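Local coordinates for protein alpha-L-rhamnosidase (Streptomyces avermitilis, PDB 3W5M) that releases terminal non-reducing alpha-L-rhamnose by hydrolysis from citrus flavonoids and gum arabic, and also carries a calcium-dependent rhamnose-binding module, at residues A127-A132 with W421-G426; A120-A125 with Y322-G327; P947-E952 with G976-T981. One frame throughout, in Å; residues are numbered along the deposited sequence.

Interaction 1 (A127-A132 with W421-G426)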
loop_
_atom_site.group_PDB
_atom_site.type_symbol
_atom_site.label_atom_id
_atom_site.label_comp_id
_atom_site.label_asym_id
_atom_site.label_seq_id
_atom_site.Cartn_x
_atom_site.Cartn_y
_atom_site.Cartn_z
ATOM N N ALA A 127 4.229 27.219 -14.064
ATOM C CA ALA A 127 5.059 27.502 -12.882
ATOM C C ALA A 127 4.377 28.293 -11.744
ATOM O O ALA A 127 4.588 27.970 -10.575
ATOM C CB ALA A 127 6.380 28.162 -13.287
ATOM N N PRO A 128 3.556 29.309 -12.079
ATOM C CA PRO A 128 2.848 30.039 -11.023
ATOM C C PRO A 128 1.924 29.147 -10.155
ATOM O O PRO A 128 1.591 29.515 -9.023
ATOM C CB PRO A 128 2.005 31.061 -11.808
ATOM C CG PRO A 128 2.703 31.246 -13.108
ATOM C CD PRO A 128 3.428 29.960 -13.403
ATOM N N LEU A 129 1.518 27.990 -10.684
ATOM C CA LEU A 129 0.584 27.089 -9.995
ATOM C C LEU A 129 1.278 25.875 -9.338
ATOM O O LEU A 129 0.738 25.272 -8.413
ATOM C CB LEU A 129 -0.542 26.639 -10.948
ATOM C CG LEU A 129 -1.435 27.730 -11.568
ATOM C CD1 LEU A 129 -2.520 27.094 -12.451
ATOM C CD2 LEU A 129 -2.062 28.627 -10.502
ATOM N N THR A 130 2.470 25.535 -9.813
ATOM C CA THR A 130 3.151 24.336 -9.331
ATOM C C THR A 130 4.407 24.654 -8.517
ATOM O O THR A 130 5.017 23.750 -7.940
ATOM C CB THR A 130 3.570 23.419 -10.485
ATOM O OG1 THR A 130 4.431 24.135 -11.387
ATOM C CG2 THR A 130 2.356 22.892 -11.223
ATOM N N GLU A 131 4.840 25.912 -8.521
ATOM C CA GLU A 131 5.981 26.285 -7.693
ATOM C C GLU A 131 5.552 27.221 -6.586
ATOM O O GLU A 131 4.770 28.138 -6.806
ATOM C CB GLU A 131 7.090 26.931 -8.518
ATOM C CG GLU A 131 8.170 25.952 -8.932
ATOM C CD GLU A 131 7.761 25.127 -10.133
ATOM O OE1 GLU A 131 7.982 25.599 -11.273
ATOM O OE2 GLU A 131 7.237 23.999 -9.934
ATOM N N ALA A 132 6.081 26.989 -5.394
ATOM C CA ALA A 132 5.889 27.923 -4.298
ATOM C C ALA A 132 6.589 29.224 -4.660
ATOM O O ALA A 132 7.578 29.205 -5.423
ATOM C CB ALA A 132 6.461 27.349 -3.007
ATOM N N TRP A 421 -4.927 22.903 -23.392
ATOM C CA TRP A 421 -5.595 22.809 -22.079
ATOM C C TRP A 421 -5.291 24.026 -21.201
ATOM O O TRP A 421 -4.270 24.705 -21.365
ATOM C CB TRP A 421 -5.147 21.502 -21.343
ATOM C CG TRP A 421 -5.768 20.232 -21.898
ATOM C CD1 TRP A 421 -5.805 19.824 -23.227
ATOM C CD2 TRP A 421 -6.389 19.190 -21.149
ATOM N NE1 TRP A 421 -6.435 18.613 -23.335
ATOM C CE2 TRP A 421 -6.808 18.200 -22.072
ATOM C CE3 TRP A 421 -6.655 19.000 -19.774
ATOM C CZ2 TRP A 421 -7.459 17.033 -21.670
ATOM C CZ3 TRP A 421 -7.292 17.832 -19.379
ATOM C CH2 TRP A 421 -7.693 16.870 -20.317
ATOM N N ARG A 422 -6.168 24.304 -20.233
ATOM C CA ARG A 422 -5.993 25.452 -19.360
ATOM C C ARG A 422 -6.023 24.990 -17.894
ATOM O O ARG A 422 -6.593 23.960 -17.610
ATOM C CB ARG A 422 -7.078 26.490 -19.669
ATOM C CG ARG A 422 -6.848 27.058 -21.073
ATOM C CD ARG A 422 -7.879 28.063 -21.520
ATOM N NE ARG A 422 -7.780 29.351 -20.841
ATOM C CZ ARG A 422 -6.788 30.230 -20.978
ATOM N NH1 ARG A 422 -5.738 29.975 -21.754
ATOM N NH2 ARG A 422 -6.850 31.377 -20.319
ATOM N N ALA A 423 -5.389 25.762 -17.029
ATOM C CA ALA A 423 -5.145 25.400 -15.633
ATOM C C ALA A 423 -5.460 26.519 -14.664
ATOM O O ALA A 423 -5.351 27.714 -15.001
ATOM C CB ALA A 423 -3.703 24.918 -15.462
ATOM N N ALA A 424 -5.853 26.131 -13.446
ATOM C CA ALA A 424 -6.118 27.065 -12.341
ATOM C C ALA A 424 -5.807 26.354 -11.040
ATOM O O ALA A 424 -5.833 25.110 -10.996
ATOM C CB ALA A 424 -7.557 27.516 -12.345
ATOM N N SER A 425 -5.575 27.128 -9.980
ATOM C CA SER A 425 -5.259 26.550 -8.661
ATOM C C SER A 425 -6.445 25.789 -8.059
ATOM O O SER A 425 -6.272 24.681 -7.552
ATOM C CB SER A 425 -4.720 27.631 -7.712
ATOM O OG SER A 425 -5.563 28.766 -7.749
ATOM N N GLY A 426 -7.654 26.351 -8.138
ATOM C CA GLY A 426 -8.819 25.671 -7.543
ATOM C C GLY A 426 -8.701 25.544 -6.018
ATOM O O GLY A 426 -7.895 26.220 -5.426
#
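Leu-129 reaches from a one-turn helix to the main chain of Ala-424 and to Ala-423 and Ser-425, backbone and CB alike, and nearly all of the contact is made by the two methyls at the fork of this side chain. CG lies beside the backbone N (chi1 -60°) and CD1 runs on in an extended line from CA (chi2 -178°), which carries CD1 as far as the strand. There it presses on the main chain, 3.6 Å from CA of Ala-424 and 3.7 Å from C of Ala-423. CB of Ala-423 is 3.9 Å from CD1. The second branch, CD2, lies alongside Ser-425, 3.9 Å from its N and 4.0 Å from its CB.

Small residues suit this surface: the single methyl of Ala-423 faces the leucine without holding it off, while Ala-424 turns its own away, toward Trp-458. Ser-425 is exposed, so a polar residue is at home there even as its CB packs on CD2. Strand 422-424 is an inner member of an antiparallel sheet in the beta-sandwich of the rhamnosidase N-terminal domain, paired through its backbone with strands 459-463 and 303-311. The helix turn therefore packs against a sheet whose backbone polar groups are largely occupied, and a branched apolar side chain fits well there. Leu-459 of the adjoining strand also touches Leu-129, and Asn-303 ND2 donates to the carbonyl O of Leu-129.

Interaction 2 (A120-A125 with Y322-G327); sequences AKWISA and YATALG
One face of the Trp-122 indole carries Leu-326 CD1, set over the six-membered ring toward its rim, 4.0 Å from the centroid and only 13° off the normal, a CH-pi contact. At the edge, close to the ring plane, CZ3 meets the backbone C of Ala-325 at 4.0 Å. Thr-324 comes in obliquely, its CG2 3.7 Å from CH2. The branch point of the leucine is closer still, with CG 3.6 Å from CZ3, and the two side chains cross at about a right angle.

The indole suits its place because it is long: its CB does not point at the strand, yet the benzo end gets there. Thr-324 divides its two branches: OG1 stands opposite the backbone N (chi1 -175°) and donates to the carbonyl O of Gln-355, which turns CG2 to the indole. With an alanine here instead of Trp-122, Leu-326 and the methyl of Thr-324 would probably lose their aromatic partner, and a gap would open between the segments.

Leu-400 of strand 398-407 also touches the indole. Trp-122 lies by strand 123-124, an edge of the seven-stranded sheet, and reaches strand 316-326, which lies inside the five-stranded sheet between strands 398-407 and 353-360.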
loop_
_atom_site.group_PDB
_atom_site.type_symbol
_atom_site.label_atom_id
_atom_site.label_comp_id
_atom_site.label_asym_id
_atom_site.label_seq_id
_atom_site.Cartn_x
_atom_site.Cartn_y
_atom_site.Cartn_z
ATOM N N ALA A 120 -1.474 11.281 -27.132
ATOM C CA ALA A 120 -1.572 12.301 -26.096
ATOM C C ALA A 120 -0.178 12.853 -25.719
ATOM O O ALA A 120 0.827 12.170 -25.914
ATOM C CB ALA A 120 -2.274 11.709 -24.873
ATOM N N LYS A 121 -0.122 14.077 -25.198
ATOM C CA LYS A 121 1.114 14.665 -24.654
ATOM C C LYS A 121 1.029 14.844 -23.144
ATOM O O LYS A 121 -0.045 15.172 -22.596
ATOM C CB LYS A 121 1.393 16.049 -25.262
ATOM C CG LYS A 121 1.174 16.194 -26.760
ATOM C CD LYS A 121 2.165 15.410 -27.586
ATOM C CE LYS A 121 2.199 15.982 -29.005
ATOM N NZ LYS A 121 2.509 14.935 -30.014
ATOM N N TRP A 122 2.166 14.665 -22.472
ATOM C CA TRP A 122 2.238 14.942 -21.047
ATOM C C TRP A 122 2.072 16.427 -20.805
ATOM O O TRP A 122 2.786 17.242 -21.399
ATOM C CB TRP A 122 3.570 14.485 -20.492
ATOM C CG TRP A 122 3.713 13.010 -20.457
ATOM C CD1 TRP A 122 4.345 12.199 -21.397
ATOM C CD2 TRP A 122 3.231 12.145 -19.437
ATOM N NE1 TRP A 122 4.270 10.883 -21.000
ATOM C CE2 TRP A 122 3.613 10.822 -19.792
ATOM C CE3 TRP A 122 2.508 12.354 -18.244
ATOM C CZ2 TRP A 122 3.284 9.718 -19.009
ATOM C CZ3 TRP A 122 2.182 11.239 -17.470
ATOM C CH2 TRP A 122 2.570 9.948 -17.858
ATOM N N ILE A 123 1.154 16.795 -19.908
ATOM C CA ILE A 123 0.983 18.198 -19.564
ATOM C C ILE A 123 1.000 18.434 -18.053
ATOM O O ILE A 123 0.604 17.560 -17.260
ATOM C CB ILE A 123 -0.303 18.807 -20.148
ATOM C CG1 ILE A 123 -1.549 18.073 -19.614
ATOM C CG2 ILE A 123 -0.255 18.875 -21.677
ATOM C CD1 ILE A 123 -2.852 18.716 -20.055
ATOM N N SER A 124 1.400 19.649 -17.678
ATOM C CA SER A 124 1.494 20.092 -16.278
ATOM C C SER A 124 0.857 21.468 -16.162
ATOM O O SER A 124 0.809 22.202 -17.148
ATOM C CB SER A 124 2.952 20.248 -15.879
ATOM O OG SER A 124 3.577 19.015 -15.597
ATOM N N ALA A 125 0.408 21.837 -14.959
ATOM C CA ALA A 125 0.051 23.236 -14.696
ATOM C C ALA A 125 1.331 24.093 -14.792
ATOM O O ALA A 125 2.426 23.581 -14.526
ATOM C CB ALA A 125 -0.576 23.374 -13.320
ATOM N N TYR A 322 -8.450 6.656 -21.635
ATOM C CA TYR A 322 -7.193 6.091 -21.134
ATOM C C TYR A 322 -6.429 7.237 -20.468
ATOM O O TYR A 322 -6.280 8.330 -21.049
ATOM C CB TYR A 322 -6.381 5.508 -22.317
ATOM C CG TYR A 322 -7.196 4.587 -23.192
ATOM C CD1 TYR A 322 -7.350 3.270 -22.867
ATOM C CD2 TYR A 322 -7.842 5.062 -24.325
ATOM C CE1 TYR A 322 -8.085 2.410 -23.654
ATOM C CE2 TYR A 322 -8.588 4.222 -25.132
ATOM C CZ TYR A 322 -8.714 2.901 -24.782
ATOM O OH TYR A 322 -9.462 2.050 -25.555
ATOM N N ALA A 323 -5.955 7.016 -19.240
ATOM C CA ALA A 323 -5.276 8.089 -18.522
ATOM C C ALA A 323 -4.224 7.572 -17.581
ATOM O O ALA A 323 -4.275 6.420 -17.112
ATOM C CB ALA A 323 -6.294 8.929 -17.751
ATOM N N THR A 324 -3.286 8.448 -17.287
ATOM C CA THR A 324 -2.290 8.192 -16.251
ATOM C C THR A 324 -1.723 9.532 -15.779
ATOM O O THR A 324 -2.088 10.598 -16.302
ATOM C CB THR A 324 -1.179 7.207 -16.750
ATOM O OG1 THR A 324 -0.288 6.895 -15.649
ATOM C CG2 THR A 324 -0.396 7.770 -17.956
ATOM N N ALA A 325 -0.880 9.508 -14.746
ATOM C CA ALA A 325 -0.243 10.707 -14.253
ATOM C C ALA A 325 1.129 10.349 -13.713
ATOM O O ALA A 325 1.352 9.236 -13.230
ATOM C CB ALA A 325 -1.089 11.358 -13.140
ATOM N N LEU A 326 2.049 11.282 -13.852
ATOM C CA LEU A 326 3.246 11.269 -13.014
ATOM C C LEU A 326 2.874 12.085 -11.804
ATOM O O LEU A 326 2.892 13.317 -11.845
ATOM C CB LEU A 326 4.438 11.834 -13.765
ATOM C CG LEU A 326 4.737 10.925 -14.973
ATOM C CD1 LEU A 326 5.778 11.586 -15.851
ATOM C CD2 LEU A 326 5.190 9.503 -14.565
ATOM N N GLY A 327 2.416 11.399 -10.761
ATOM C CA GLY A 327 1.667 12.076 -9.684
ATOM C C GLY A 327 0.380 11.306 -9.440
ATOM O O GLY A 327 0.380 10.070 -9.484
#

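Interaction 3 (P947-E952 with G976-T981); sequences PRPGGE and GGFVLT
Between the two prolines that lean on Phe-978, Pro-947 and Pro-949, the carbonyl O of Arg-948 accepts a hydrogen bond from Tyr-871 OH, a bond that ties this loop to helix 867-875. The contact with the strand itself is wholly apolar. CG of Pro-949 approaches CE1 of Phe-978 to 3.8 Å from an oblique direction. Pro-947 comes instead to the edge of the phenyl ring, near its plane, with CG 4.4 Å from CZ, and the same CG lies 4.2 Å from CD2 of Leu-980.

Phe-978 extends its ring well out from the strand, CG being opposite the backbone N (chi1 -174°), and this brings CE1 and CZ up to the loop. Proline fits the other side because its ring offers a compact apolar surface, and buried Pro-947 has no N-H that would need a partner. Trp-971 of strand 965-974 touches both prolines, while Ile-994 of strand 989-995 touches both Phe-978 and Leu-980. The loop leads from strand 942-945 in one sheet to strand 955-962 in the other, and its prolines join the apolar packing between two facing sheets that is characteristic of a beta-sandwich, here that of the C-terminal domain.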
loop_
_atom_site.group_PDB
_atom_site.type_symbol
_atom_site.label_atom_id
_atom_site.label_comp_id
_atom_site.label_asym_id
_atom_site.label_seq_id
_atom_site.Cartn_x
_atom_site.Cartn_y
_atom_site.Cartn_z
ATOM N N PRO A 947 -8.565 -30.939 9.766
ATOM C CA PRO A 947 -8.856 -30.169 10.973
ATOM C C PRO A 947 -8.268 -30.896 12.181
ATOM O O PRO A 947 -8.417 -32.123 12.299
ATOM C CB PRO A 947 -10.387 -30.170 11.039
ATOM C CG PRO A 947 -10.826 -31.328 10.197
ATOM C CD PRO A 947 -9.803 -31.410 9.113
ATOM N N ARG A 948 -7.582 -30.153 13.045
ATOM C CA ARG A 948 -7.041 -30.723 14.257
ATOM C C ARG A 948 -7.637 -30.023 15.470
ATOM O O ARG A 948 -7.051 -29.052 15.951
ATOM C CB ARG A 948 -5.521 -30.587 14.266
ATOM C CG ARG A 948 -4.814 -31.214 13.078
ATOM C CD ARG A 948 -3.471 -30.558 12.917
ATOM N NE ARG A 948 -2.541 -31.270 12.038
ATOM C CZ ARG A 948 -1.736 -32.249 12.437
ATOM N NH1 ARG A 948 -1.772 -32.670 13.692
ATOM N NH2 ARG A 948 -0.894 -32.809 11.585
ATOM N N PRO A 949 -8.783 -30.519 15.981
ATOM C CA PRO A 949 -9.389 -29.949 17.187
ATOM C C PRO A 949 -8.391 -29.955 18.336
ATOM O O PRO A 949 -7.455 -30.768 18.347
ATOM C CB PRO A 949 -10.556 -30.897 17.483
ATOM C CG PRO A 949 -10.828 -31.592 16.191
ATOM C CD PRO A 949 -9.478 -31.752 15.569
ATOM N N GLY A 950 -8.571 -29.030 19.276
ATOM C CA GLY A 950 -7.565 -28.760 20.298
ATOM C C GLY A 950 -7.927 -27.457 20.982
ATOM O O GLY A 950 -8.924 -26.806 20.607
ATOM N N GLY A 951 -7.134 -27.070 21.980
ATOM C CA GLY A 951 -7.423 -25.862 22.765
ATOM C C GLY A 951 -8.894 -25.760 23.114
ATOM O O GLY A 951 -9.495 -26.729 23.569
ATOM N N GLU A 952 -9.500 -24.609 22.837
ATOM C CA GLU A 952 -10.875 -24.359 23.226
ATOM C C GLU A 952 -11.785 -24.482 22.032
ATOM O O GLU A 952 -12.972 -24.142 22.119
ATOM C CB GLU A 952 -11.032 -22.947 23.816
ATOM C CG GLU A 952 -9.850 -22.432 24.621
ATOM C CD GLU A 952 -10.015 -20.982 25.085
ATOM O OE1 GLU A 952 -11.119 -20.403 24.943
ATOM O OE2 GLU A 952 -9.022 -20.419 25.589
ATOM N N GLY A 976 -18.972 -36.610 22.660
ATOM C CA GLY A 976 -18.127 -37.725 22.225
ATOM C C GLY A 976 -17.969 -37.808 20.714
ATOM O O GLY A 976 -16.936 -38.285 20.210
ATOM N N GLY A 977 -18.990 -37.325 19.997
ATOM C CA GLY A 977 -19.073 -37.419 18.534
ATOM C C GLY A 977 -18.403 -36.293 17.752
ATOM O O GLY A 977 -18.255 -35.168 18.253
ATOM N N PHE A 978 -18.006 -36.617 16.520
ATOM C CA PHE A 978 -17.389 -35.693 15.566
ATOM C C PHE A 978 -18.167 -35.760 14.245
ATOM O O PHE A 978 -18.428 -36.848 13.724
ATOM C CB PHE A 978 -15.925 -36.097 15.368
ATOM C CG PHE A 978 -15.124 -35.152 14.511
ATOM C CD1 PHE A 978 -14.510 -34.026 15.068
ATOM C CD2 PHE A 978 -14.936 -35.406 13.150
ATOM C CE1 PHE A 978 -13.743 -33.165 14.280
ATOM C CE2 PHE A 978 -14.176 -34.546 12.355
ATOM C CZ PHE A 978 -13.582 -33.422 12.920
ATOM N N VAL A 979 -18.573 -34.608 13.719
ATOM C CA VAL A 979 -19.118 -34.550 12.373
ATOM C C VAL A 979 -18.330 -33.506 11.556
ATOM O O VAL A 979 -18.107 -32.383 12.021
ATOM C CB VAL A 979 -20.652 -34.299 12.383
ATOM C CG1 VAL A 979 -21.023 -33.077 13.215
ATOM C CG2 VAL A 979 -21.228 -34.189 10.974
ATOM N N LEU A 980 -17.871 -33.901 10.371
ATOM C CA LEU A 980 -17.279 -32.965 9.416
ATOM C C LEU A 980 -18.067 -33.007 8.112
ATOM O O LEU A 980 -18.350 -34.091 7.586
ATOM C CB LEU A 980 -15.806 -33.301 9.162
ATOM C CG LEU A 980 -15.057 -32.636 7.987
ATOM C CD1 LEU A 980 -14.859 -31.139 8.186
ATOM C CD2 LEU A 980 -13.707 -33.304 7.865
ATOM N N THR A 981 -18.456 -31.839 7.602
ATOM C CA THR A 981 -18.974 -31.767 6.238
ATOM C C THR A 981 -17.980 -30.924 5.434
ATOM O O THR A 981 -17.239 -30.107 5.996
ATOM C CB THR A 981 -20.379 -31.137 6.147
ATOM O OG1 THR A 981 -20.379 -29.870 6.811
ATOM C CG2 THR A 981 -21.455 -32.038 6.782
#

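In the fold
Interactions 1 and 2 are neighbours, their centres about 14 Å apart, and they touch: Trp-421 CD2 lies 3.7 Å from Ile-123 CD1. Strand 123-124, followed directly by helix 127-130, belongs to the same antiparallel sheet as strand 422-424. The segments alternate along the chain: 120-125, 127-132, 322-327, 421-426. The residues between include the carbohydrate-binding module, so the chain just before that module is anchored to the N-terminal rhamnosidase domain that follows it. Interaction 3 comes later, in the C-terminal domain, with its centre about 66 Å from that of interaction 1 and about 58 Å from that of interaction 2, on the opposite side of the chain's centre. Interactions 1 and 2 thus lie in one beta region and interaction 3 in another.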